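Local coordinates for putative glycosyltransferase (Mannosyltransferase) involved in glycosylating the PBCV-1 major capsid protein (Paramecium bursaria Chlorella virus 1, PDB 2P6W) that probably transfers a sugar from a nucleotide-sugar donor onto the viral major capsid protein, this chain being the transferase's manganese-binding N-terminal domain, at residues F57-I62 with P151-T156; H108-A113 with T122-V127; T9-H14 with F76-S81. All blocks are in the same frame, centred on the assembly; numbering follows the deposited sequence.

Contact 1: residues F57-I62 with P151-T156; sequences FRRSWI and PYEQKT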
# COMPACT_ATOMS: atom_id res chain seq x y z
N PHE A 57 3.27 4.60 10.28
CA PHE A 57 2.48 5.77 9.89
C PHE A 57 3.10 6.55 8.74
O PHE A 57 2.42 7.36 8.12
CB PHE A 57 2.31 6.72 11.07
CG PHE A 57 1.12 6.43 11.94
CD1 PHE A 57 -0.13 6.97 11.61
CD2 PHE A 57 1.24 5.64 13.09
CE1 PHE A 57 -1.25 6.72 12.41
CE2 PHE A 57 0.12 5.38 13.90
CZ PHE A 57 -1.12 5.94 13.55
N ARG A 58 4.38 6.31 8.47
CA ARG A 58 5.09 7.13 7.48
C ARG A 58 4.43 7.17 6.10
O ARG A 58 4.55 8.18 5.39
CB ARG A 58 6.57 6.74 7.36
CG ARG A 58 7.40 7.86 6.74
CD ARG A 58 8.88 7.66 6.91
NE ARG A 58 9.60 8.93 6.72
CZ ARG A 58 10.56 9.13 5.82
NH1 ARG A 58 10.96 8.14 5.04
NH2 ARG A 58 11.14 10.32 5.73
N ARG A 59 3.72 6.11 5.71
CA ARG A 59 2.98 6.10 4.43
C ARG A 59 2.03 7.31 4.28
O ARG A 59 1.83 7.82 3.17
CB ARG A 59 2.21 4.80 4.29
CG ARG A 59 1.13 4.62 5.32
CD ARG A 59 0.66 3.16 5.34
NE ARG A 59 1.68 2.35 6.00
CZ ARG A 59 1.75 1.03 5.94
NH1 ARG A 59 0.86 0.35 5.23
NH2 ARG A 59 2.72 0.39 6.58
N SER A 60 1.46 7.78 5.39
CA SER A 60 0.51 8.90 5.36
C SER A 60 1.22 10.25 5.28
O SER A 60 0.58 11.30 5.06
CB SER A 60 -0.44 8.84 6.56
OG SER A 60 -1.21 7.66 6.52
N TRP A 61 2.54 10.23 5.49
CA TRP A 61 3.38 11.39 5.23
C TRP A 61 3.89 11.35 3.79
O TRP A 61 3.89 12.37 3.08
CB TRP A 61 4.54 11.43 6.23
CG TRP A 61 5.49 12.59 6.07
CD1 TRP A 61 5.36 13.83 6.61
CD2 TRP A 61 6.72 12.58 5.34
NE1 TRP A 61 6.44 14.62 6.24
CE2 TRP A 61 7.28 13.87 5.46
CE3 TRP A 61 7.39 11.62 4.56
CZ2 TRP A 61 8.49 14.22 4.85
CZ3 TRP A 61 8.60 11.97 3.97
CH2 TRP A 61 9.13 13.27 4.11
N ILE A 62 4.32 10.16 3.34
CA ILE A 62 4.83 9.97 1.97
C ILE A 62 3.78 10.31 0.90
O ILE A 62 4.11 10.83 -0.18
CB ILE A 62 5.42 8.55 1.75
CG1 ILE A 62 6.58 8.30 2.71
CG2 ILE A 62 5.86 8.31 0.27
CD1 ILE A 62 6.97 6.84 2.78
N PRO A 151 -2.35 -2.09 15.29
CA PRO A 151 -1.56 -1.93 14.05
C PRO A 151 -1.43 -0.52 13.44
O PRO A 151 -1.26 -0.40 12.23
CB PRO A 151 -2.30 -2.85 13.06
CG PRO A 151 -3.72 -2.78 13.49
CD PRO A 151 -3.70 -2.61 15.01
N TYR A 152 -1.49 0.53 14.26
CA TYR A 152 -1.00 1.86 13.84
C TYR A 152 -1.87 2.50 12.75
O TYR A 152 -3.06 2.71 12.99
CB TYR A 152 0.48 1.79 13.43
CG TYR A 152 1.33 1.05 14.42
CD1 TYR A 152 1.39 1.45 15.74
CD2 TYR A 152 2.08 -0.06 14.03
CE1 TYR A 152 2.18 0.78 16.66
CE2 TYR A 152 2.88 -0.75 14.95
CZ TYR A 152 2.93 -0.31 16.25
OH TYR A 152 3.70 -0.99 17.17
N GLU A 153 -1.31 2.86 11.60
CA GLU A 153 -2.11 3.51 10.54
C GLU A 153 -3.26 2.61 10.11
O GLU A 153 -4.32 3.08 9.69
CB GLU A 153 -1.24 3.90 9.33
CG GLU A 153 -2.00 4.26 8.05
CD GLU A 153 -2.31 3.06 7.17
OE1 GLU A 153 -1.96 1.91 7.55
OE2 GLU A 153 -2.89 3.25 6.07
N GLN A 154 -3.05 1.30 10.21
CA GLN A 154 -4.08 0.36 9.78
C GLN A 154 -5.31 0.45 10.67
O GLN A 154 -6.45 0.43 10.20
CB GLN A 154 -3.47 -1.04 9.83
CG GLN A 154 -4.38 -2.14 9.36
CD GLN A 154 -3.61 -3.43 9.19
OE1 GLN A 154 -2.92 -3.61 8.19
NE2 GLN A 154 -3.73 -4.33 10.16
N LYS A 155 -5.08 0.54 11.99
CA LYS A 155 -6.15 0.74 12.95
C LYS A 155 -6.77 2.13 12.80
O LYS A 155 -7.98 2.31 12.95
CB LYS A 155 -5.61 0.54 14.37
CG LYS A 155 -6.61 0.96 15.45
CD LYS A 155 -6.41 0.23 16.79
CE LYS A 155 -5.01 0.40 17.35
NZ LYS A 155 -4.94 -0.36 18.66
N THR A 156 -5.94 3.12 12.48
CA THR A 156 -6.43 4.50 12.37
C THR A 156 -7.37 4.62 11.17
O THR A 156 -8.44 5.25 11.26
CB THR A 156 -5.27 5.48 12.25
OG1 THR A 156 -4.39 5.26 13.36
CG2 THR A 156 -5.81 6.93 12.26
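Phe57 and Glu153 carry a buried contact in which the junction between helices 52-57 and 59-69 packs on the start of helix 153-164. No hydrogen bond joins the two segments, and ring packing does most of the work. The Phe57 ring lies against the first turn of the second helix: the backbone N of Glu153 sits 3.6 Å above one ring face, offset toward the rim, and Glu153 CB makes a CH-pi contact 4.3 Å from the ring centroid. At the ring edge, Phe57 CZ comes 3.3 Å from Thr156 OG1, which is itself hydrogen-bonded to Tyr152 O, the carbonyl at the N-cap position. Tyr152 CB packs on Phe57 CE2 at 3.6 Å. In this GT-A type domain the contact backs onto the nucleotide-sugar site, to which Arg59 belongs. The Glu153 chain, CG anti to the backbone N, bends at chi2 (-88°), which sets Glu153 CD 3.5 Å from Arg59 CD. Glu153 OE1 lies 4.0 Å from Arg59 NH1, well out of the guanidinium plane, a long, purely electrostatic salt bridge. The stronger polar partners lie elsewhere: Arg59 NE bonds His56 O and NH1 pairs with Asp80, while Glu153 is held by Thr122 and Lys125.

Contact 2: residues H108-A113 with T122-V127; sequences HTFHEA and TGVKFV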
# COMPACT_ATOMS: atom_id res chain seq x y z
N HIS A 108 -10.16 2.45 -1.22
CA HIS A 108 -10.33 1.03 -1.46
C HIS A 108 -9.31 0.28 -0.62
O HIS A 108 -8.10 0.58 -0.69
CB HIS A 108 -10.11 0.71 -2.94
CG HIS A 108 -11.22 1.19 -3.82
ND1 HIS A 108 -11.20 2.42 -4.44
CD2 HIS A 108 -12.41 0.63 -4.12
CE1 HIS A 108 -12.33 2.59 -5.10
NE2 HIS A 108 -13.08 1.51 -4.94
N THR A 109 -9.79 -0.64 0.22
CA THR A 109 -8.94 -1.42 1.11
C THR A 109 -9.26 -2.90 0.96
O THR A 109 -10.18 -3.28 0.21
CB THR A 109 -9.13 -0.96 2.59
OG1 THR A 109 -10.51 -1.10 2.95
CG2 THR A 109 -8.69 0.49 2.74
N PHE A 110 -8.51 -3.74 1.66
CA PHE A 110 -8.58 -5.20 1.49
C PHE A 110 -8.57 -5.91 2.82
O PHE A 110 -7.82 -5.53 3.72
CB PHE A 110 -7.42 -5.68 0.59
CG PHE A 110 -7.36 -4.92 -0.67
CD1 PHE A 110 -8.18 -5.29 -1.74
CD2 PHE A 110 -6.59 -3.77 -0.77
CE1 PHE A 110 -8.21 -4.53 -2.90
CE2 PHE A 110 -6.60 -3.01 -1.92
CZ PHE A 110 -7.42 -3.38 -3.00
N HIS A 111 -9.42 -6.92 2.95
CA HIS A 111 -9.40 -7.73 4.15
C HIS A 111 -8.29 -8.76 4.09
O HIS A 111 -7.60 -8.89 3.07
CB HIS A 111 -10.77 -8.36 4.44
CG HIS A 111 -11.15 -9.48 3.52
ND1 HIS A 111 -10.61 -10.74 3.64
CD2 HIS A 111 -12.06 -9.55 2.52
CE1 HIS A 111 -11.15 -11.53 2.73
NE2 HIS A 111 -12.04 -10.83 2.04
N GLU A 112 -8.09 -9.47 5.21
CA GLU A 112 -7.06 -10.53 5.28
C GLU A 112 -7.64 -11.76 5.97
O GLU A 112 -6.93 -12.49 6.65
CB GLU A 112 -5.78 -10.04 5.98
CG GLU A 112 -5.99 -9.37 7.37
CD GLU A 112 -4.69 -9.06 8.09
OE1 GLU A 112 -3.64 -8.94 7.42
OE2 GLU A 112 -4.73 -8.93 9.33
N ALA A 113 -8.92 -12.02 5.71
CA ALA A 113 -9.63 -13.12 6.37
C ALA A 113 -9.47 -14.44 5.64
O ALA A 113 -9.24 -14.45 4.43
CB ALA A 113 -11.11 -12.78 6.46
N THR A 122 -3.49 -2.79 5.29
CA THR A 122 -3.23 -1.58 4.51
C THR A 122 -1.86 -1.59 3.82
O THR A 122 -1.37 -0.53 3.42
CB THR A 122 -3.39 -0.30 5.37
OG1 THR A 122 -2.59 -0.42 6.55
CG2 THR A 122 -4.87 -0.06 5.74
N GLY A 123 -1.30 -2.78 3.64
CA GLY A 123 -0.06 -2.94 2.86
C GLY A 123 -0.28 -2.54 1.40
O GLY A 123 0.68 -2.23 0.68
N VAL A 124 -1.54 -2.58 0.98
CA VAL A 124 -2.00 -2.06 -0.32
C VAL A 124 -3.23 -1.21 -0.03
O VAL A 124 -4.18 -1.72 0.58
CB VAL A 124 -2.41 -3.20 -1.29
CG1 VAL A 124 -2.87 -2.62 -2.61
CG2 VAL A 124 -1.21 -4.15 -1.53
N LYS A 125 -3.21 0.06 -0.43
CA LYS A 125 -4.27 1.00 -0.03
C LYS A 125 -4.42 2.06 -1.10
O LYS A 125 -3.46 2.76 -1.43
CB LYS A 125 -3.91 1.67 1.31
CG LYS A 125 -4.91 2.70 1.81
CD LYS A 125 -4.47 3.34 3.14
CE LYS A 125 -3.28 4.29 2.96
NZ LYS A 125 -3.13 5.19 4.20
N PHE A 126 -5.64 2.16 -1.65
CA PHE A 126 -5.98 3.18 -2.64
C PHE A 126 -6.61 4.35 -1.93
O PHE A 126 -7.55 4.18 -1.16
CB PHE A 126 -7.04 2.65 -3.62
CG PHE A 126 -6.54 1.63 -4.60
CD1 PHE A 126 -6.22 2.00 -5.90
CD2 PHE A 126 -6.44 0.27 -4.25
CE1 PHE A 126 -5.78 1.05 -6.84
CE2 PHE A 126 -5.99 -0.68 -5.19
CZ PHE A 126 -5.68 -0.28 -6.48
N VAL A 127 -6.09 5.55 -2.22
CA VAL A 127 -6.55 6.79 -1.59
C VAL A 127 -6.87 7.81 -2.69
O VAL A 127 -5.98 8.18 -3.46
CB VAL A 127 -5.43 7.41 -0.71
CG1 VAL A 127 -5.98 8.61 0.06
CG2 VAL A 127 -4.87 6.38 0.26
O HOH W 1 -6.14 -2.04 2.45
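His108 and Phe126 form the antiparallel hydrogen-bonded pair that joins strands 107-110 and 124-128. Both backbone bonds measure 3.1 Å, from His108 N to Phe126 O and from Phe126 N to His108 O; the second is the straighter, at 165°. Their CB atoms meet 3.7 Å apart on the same side of the sheet. On that side the packing continues through Phe110, whose CG stands beside the backbone N (chi1 -52°), from where the ring edge can reach Phe126 and Val124. Phe110 CZ touches Phe126 CE2 at 3.8 Å, Phe110 CE2 touches Val124 CG1 at the same distance, and Val124 O lies in the ring plane at the edge.

Beyond the His108-Phe126 pair the strands are joined less directly. A water replaces the next direct backbone bond, accepting from Phe110 N at 3.0 Å and donating to Val124 O at 2.7 Å. On the other side of the sheet the touch is slight, Thr109 CG2 coming only to 4.5 Å from Lys125 CG, and the lysine runs on to salt bridges with Glu153 and Glu135. Strand 124-128 runs antiparallel to both its neighbours, 107-110 and 75-79, within the mixed central sheet of this GT-A type, Rossmann-like domain.

Contact 3: residues T9-H14 with F76-S81; sequences TILSGH and FLWLDS. With MN (manganese (II) ion), chain B.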
# COMPACT_ATOMS: atom_id res chain seq x y z
N THR A 9 -1.08 7.28 -9.30
CA THR A 9 0.31 7.38 -8.85
C THR A 9 0.53 6.29 -7.83
O THR A 9 -0.15 6.27 -6.80
CB THR A 9 0.58 8.75 -8.18
OG1 THR A 9 0.48 9.78 -9.18
CG2 THR A 9 1.96 8.80 -7.52
N ILE A 10 1.45 5.38 -8.11
CA ILE A 10 1.82 4.38 -7.13
C ILE A 10 2.95 4.97 -6.32
O ILE A 10 3.87 5.57 -6.88
CB ILE A 10 2.24 3.04 -7.78
CG1 ILE A 10 1.11 2.57 -8.70
CG2 ILE A 10 2.62 1.99 -6.70
CD1 ILE A 10 1.30 1.20 -9.31
N LEU A 11 2.87 4.79 -5.00
CA LEU A 11 3.93 5.28 -4.12
C LEU A 11 4.36 4.21 -3.14
O LEU A 11 3.59 3.34 -2.74
CB LEU A 11 3.52 6.56 -3.37
CG LEU A 11 2.29 6.45 -2.47
CD1 LEU A 11 2.46 7.28 -1.21
CD2 LEU A 11 1.05 6.90 -3.21
N SER A 12 5.64 4.30 -2.76
CA SER A 12 6.21 3.40 -1.77
C SER A 12 7.46 4.06 -1.25
O SER A 12 7.70 5.26 -1.51
CB SER A 12 6.55 2.05 -2.41
OG SER A 12 6.89 1.07 -1.43
N GLY A 13 8.27 3.29 -0.53
CA GLY A 13 9.54 3.82 -0.05
C GLY A 13 10.23 2.79 0.79
O GLY A 13 9.59 1.84 1.25
N HIS A 14 11.54 2.96 0.97
CA HIS A 14 12.32 2.09 1.85
C HIS A 14 13.63 2.75 2.18
O HIS A 14 14.21 3.44 1.34
CB HIS A 14 12.61 0.73 1.23
CG HIS A 14 13.01 -0.29 2.25
ND1 HIS A 14 12.10 -1.06 2.94
CD2 HIS A 14 14.23 -0.63 2.73
CE1 HIS A 14 12.74 -1.85 3.78
NE2 HIS A 14 14.03 -1.60 3.69
N PHE A 76 -4.19 7.66 -5.55
CA PHE A 76 -2.88 7.32 -4.99
C PHE A 76 -2.95 5.88 -4.53
O PHE A 76 -3.95 5.47 -3.93
CB PHE A 76 -2.54 8.22 -3.80
CG PHE A 76 -2.34 9.65 -4.20
CD1 PHE A 76 -1.09 10.10 -4.60
CD2 PHE A 76 -3.41 10.54 -4.18
CE1 PHE A 76 -0.90 11.42 -4.99
CE2 PHE A 76 -3.23 11.87 -4.57
CZ PHE A 76 -1.97 12.31 -4.98
N LEU A 77 -1.92 5.11 -4.83
CA LEU A 77 -1.89 3.71 -4.42
C LEU A 77 -0.62 3.49 -3.61
O LEU A 77 0.48 3.52 -4.16
CB LEU A 77 -1.92 2.80 -5.67
CG LEU A 77 -1.70 1.31 -5.40
CD1 LEU A 77 -2.72 0.78 -4.38
CD2 LEU A 77 -1.78 0.51 -6.69
N TRP A 78 -0.77 3.29 -2.30
CA TRP A 78 0.36 2.94 -1.44
C TRP A 78 0.64 1.44 -1.53
O TRP A 78 -0.30 0.66 -1.37
CB TRP A 78 0.06 3.28 0.04
CG TRP A 78 1.10 2.67 0.92
CD1 TRP A 78 1.02 1.48 1.59
CD2 TRP A 78 2.42 3.16 1.14
NE1 TRP A 78 2.21 1.21 2.23
CE2 TRP A 78 3.09 2.24 1.98
CE3 TRP A 78 3.12 4.31 0.72
CZ2 TRP A 78 4.41 2.41 2.39
CZ3 TRP A 78 4.44 4.49 1.15
CH2 TRP A 78 5.07 3.54 1.97
N LEU A 79 1.90 1.06 -1.75
CA LEU A 79 2.34 -0.33 -1.63
C LEU A 79 3.49 -0.42 -0.65
O LEU A 79 4.49 0.32 -0.79
CB LEU A 79 2.86 -0.86 -2.98
CG LEU A 79 1.89 -0.82 -4.16
CD1 LEU A 79 2.59 -1.38 -5.39
CD2 LEU A 79 0.57 -1.54 -3.89
N ASP A 80 3.39 -1.31 0.34
CA ASP A 80 4.53 -1.60 1.23
C ASP A 80 5.72 -1.99 0.38
O ASP A 80 5.56 -2.54 -0.71
CB ASP A 80 4.24 -2.79 2.15
CG ASP A 80 3.33 -2.44 3.32
OD1 ASP A 80 2.90 -1.28 3.44
OD2 ASP A 80 3.06 -3.37 4.12
N SER A 81 6.93 -1.75 0.88
CA SER A 81 8.12 -2.20 0.15
C SER A 81 8.26 -3.73 0.12
O SER A 81 9.12 -4.26 -0.60
CB SER A 81 9.39 -1.56 0.73
OG SER A 81 9.48 -1.83 2.13
MN MN B . 3.74 -5.37 4.49
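Leu79 O accepts the shortest polar bond of this contact, from Ser12 OG at 2.6 Å. The hydroxyl is put there by a chi1 of -170°, anti to its backbone N, and it extends the pairing where the strands begin to part. Before it, strands 8-13 and 75-79 run parallel, joined by three backbone bonds, of which Leu11 N to Leu77 O is the shortest at 2.8 Å. Leu11 CD1 meets the edge of the Trp78 indole at CE3, 3.6 Å away and in the ring plane, the two side chains crossing at about a right angle. Ile10 lies beside Leu77 on the opposite side of the sheet, and its CG2 packs on Leu79 CD1 at 3.6 Å.

These are central strands of the GT-A nucleotide-binding fold, and the DxD motif, Asp80 and Asp82, follows the second of them. Asp80 OD2 binds manganese at 2.1 Å, alongside Asp82 and His195. Its other oxygen, OD1, which also faces Arg59, accepts from Trp78 NE1 at 2.9 Å through the anti lone pair, consistent with the indole positioning the carboxylate. Farther on, Ser81 OG and His14 ND1 share a 2.8 Å hydrogen bond beside Gly13, which, like Ser81, belongs to the UDP site.

How the contacts relate
From the N terminus, strand 8-13 is laid down first and is joined by strand 75-79, which closes contact 3 around helices 20-36, 52-57 and 59-69 and the edge strand 39-43. Contact 1 opens within that span, at residues 57-62, and closes only at 151-156, so the two cross along the chain. Contact 2 follows contact 3 in series and falls wholly within the span of contact 1, as a short return between neighbouring strands. Contacts 2 and 3 share the central sheet, Lys125 O lying 2.9 Å from Trp78 N. Contact 1 ties helices 59-69 and 153-164 together beside that sheet and adjoins both other contacts, with Ile62 CD1 packing 3.8 Å from Trp78 CZ3.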